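Local coordinates for extracellular solute-binding protein (Conexibacter woesei, PDB 4P98), which probably captures a solute outside the cell membrane and delivers it to an ABC transporter, as a lipoprotein of the BMP family, at residues V145-G150 with A174-T179. Sequence-based numbering, arbitrary orientation.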
loop_
_atom_site.group_PDB
_atom_site.type_symbol
_atom_site.label_atom_id
_atom_site.label_comp_id
_atom_site.label_asym_id
_atom_site.label_seq_id
_atom_site.Cartn_x
_atom_site.Cartn_y
_atom_site.Cartn_z
ATOM N N VAL A 145 1.556 -13.584 17.904
ATOM C CA VAL A 145 1.175 -12.512 16.991
ATOM C C VAL A 145 -0.262 -12.743 16.552
ATOM O O VAL A 145 -0.657 -13.877 16.244
ATOM C CB VAL A 145 2.067 -12.488 15.727
ATOM C CG1 VAL A 145 1.593 -11.414 14.740
ATOM C CG2 VAL A 145 3.523 -12.262 16.108
ATOM N N GLY A 146 -1.032 -11.658 16.520
ATOM C CA GLY A 146 -2.432 -11.718 16.094
ATOM C C GLY A 146 -2.648 -10.775 14.935
ATOM O O GLY A 146 -2.091 -9.682 14.921
ATOM N N ALA A 147 -3.446 -11.203 13.958
ATOM C CA ALA A 147 -3.744 -10.371 12.793
ATOM C C ALA A 147 -5.239 -10.290 12.562
ATOM O O ALA A 147 -5.952 -11.289 12.665
ATOM C CB ALA A 147 -3.058 -10.916 11.550
ATOM N N VAL A 148 -5.705 -9.096 12.228
ATOM C CA VAL A 148 -7.113 -8.906 11.907
ATOM C C VAL A 148 -7.262 -8.338 10.517
ATOM O O VAL A 148 -6.706 -7.285 10.205
ATOM C CB VAL A 148 -7.847 -7.993 12.920
ATOM C CG1 VAL A 148 -9.316 -7.871 12.549
ATOM C CG2 VAL A 148 -7.721 -8.532 14.338
ATOM N N GLY A 149 -8.038 -9.048 9.694
ATOM C CA GLY A 149 -8.418 -8.583 8.365
ATOM C C GLY A 149 -9.911 -8.405 8.199
ATOM O O GLY A 149 -10.690 -8.656 9.131
ATOM N N GLY A 150 -10.299 -7.965 7.000
ATOM C CA GLY A 150 -11.708 -7.741 6.658
ATOM C C GLY A 150 -12.400 -8.972 6.084
ATOM O O GLY A 150 -12.449 -10.001 6.737
ATOM N N ALA A 174 7.611 -18.235 16.580
ATOM C CA ALA A 174 6.422 -17.449 16.937
ATOM C C ALA A 174 5.137 -18.175 16.565
ATOM O O ALA A 174 5.095 -18.919 15.588
ATOM C CB ALA A 174 6.458 -16.088 16.279
ATOM N N SER A 175 4.094 -17.975 17.364
ATOM C CA SER A 175 2.784 -18.528 17.047
ATOM C C SER A 175 1.914 -17.400 16.498
ATOM O O SER A 175 2.187 -16.211 16.716
ATOM C CB SER A 175 2.144 -19.194 18.266
ATOM O OG SER A 175 1.840 -18.230 19.241
ATOM N N TYR A 176 0.871 -17.786 15.783
ATOM C CA TYR A 176 0.111 -16.849 14.966
ATOM C C TYR A 176 -1.362 -17.241 14.966
ATOM O O TYR A 176 -1.697 -18.416 14.819
ATOM C CB TYR A 176 0.670 -16.858 13.542
ATOM C CG TYR A 176 -0.086 -16.005 12.544
ATOM C CD1 TYR A 176 0.161 -14.639 12.420
ATOM C CD2 TYR A 176 -1.048 -16.572 11.722
ATOM C CE1 TYR A 176 -0.537 -13.867 11.491
ATOM C CE2 TYR A 176 -1.751 -15.815 10.806
ATOM C CZ TYR A 176 -1.487 -14.475 10.688
ATOM O OH TYR A 176 -2.203 -13.758 9.766
ATOM N N GLU A 177 -2.227 -16.246 15.143
ATOM C CA GLU A 177 -3.670 -16.427 15.011
ATOM C C GLU A 177 -4.209 -15.231 14.249
ATOM O O GLU A 177 -3.678 -14.125 14.351
ATOM C CB GLU A 177 -4.362 -16.528 16.381
ATOM C CG GLU A 177 -5.765 -17.120 16.305
ATOM C CD GLU A 177 -6.508 -17.141 17.641
ATOM O OE1 GLU A 177 -5.858 -17.098 18.717
ATOM O OE2 GLU A 177 -7.760 -17.206 17.612
ATOM N N GLU A 178 -5.265 -15.454 13.485
ATOM C CA GLU A 178 -5.886 -14.375 12.736
ATOM C C GLU A 178 -7.408 -14.500 12.771
ATOM O O GLU A 178 -7.962 -15.584 12.968
ATOM C CB GLU A 178 -5.369 -14.356 11.296
ATOM C CG GLU A 178 -5.886 -15.506 10.453
ATOM C CD GLU A 178 -5.064 -15.767 9.208
ATOM O OE1 GLU A 178 -4.240 -14.917 8.807
ATOM O OE2 GLU A 178 -5.271 -16.839 8.621
ATOM N N THR A 179 -8.065 -13.366 12.587
ATOM C CA THR A 179 -9.514 -13.282 12.577
ATOM C C THR A 179 -9.925 -12.345 11.461
ATOM O O THR A 179 -9.306 -11.299 11.255
ATOM C CB THR A 179 -10.041 -12.710 13.913
ATOM O OG1 THR A 179 -9.667 -13.577 14.982
ATOM C CG2 THR A 179 -11.549 -12.583 13.910
#
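Strand 145-149, in the five-stranded parallel sheet of one lobe, pairs in parallel with the outermost strand of that sheet, 175-179. The link between them is helix 154-170, making a beta-alpha-beta unit, and the segment axes run 4.7 Å apart at 20°. The backbone ladder alternates as parallel pairing requires: Val-145 N donates to Ser-175 O and Val-145 O accepts from Glu-177 N, then Ala-147 repeats the pattern with Glu-177 O and Thr-179 N. Gly-149 N closes it on Thr-179 O, at 3.0 Å. On the face covered by helix 154-170, the Tyr-176 ring reaches across to the inner strand. Tyr-176 CG lies anti to the backbone N (chi1 176°), and the ring extends past Val-145, where Val-145 CG1 lies 4.2 Å from Tyr-176 CD1, to Ala-147. The small Ala-147 side chain suits this spot, since its CB sits only 3.5 Å from Tyr-176 OH and 3.9 Å from Tyr-176 CE1. The hydroxyl then donates a hydrogen bond to Glu-178 OE1, which lies in the ring plane, although the donor stands 36° out of the carboxylate plane. An alanine in place of Tyr-176 would probably open a gap over Ala-147 and cost Glu-178 its phenol partner. On the other face, Val-148 and Thr-179, beta-branched residues suited to a strand, pack against Leu-197 of helix 187-199, while the long Glu-177 suits the partly exposed edge, reaching a salt bridge with Lys-200. Because Tyr-176 OH and His-160 both bond Glu-178 OE1, that carboxylate's rotation is probably restrained, tying the edge strand to helix 154-170.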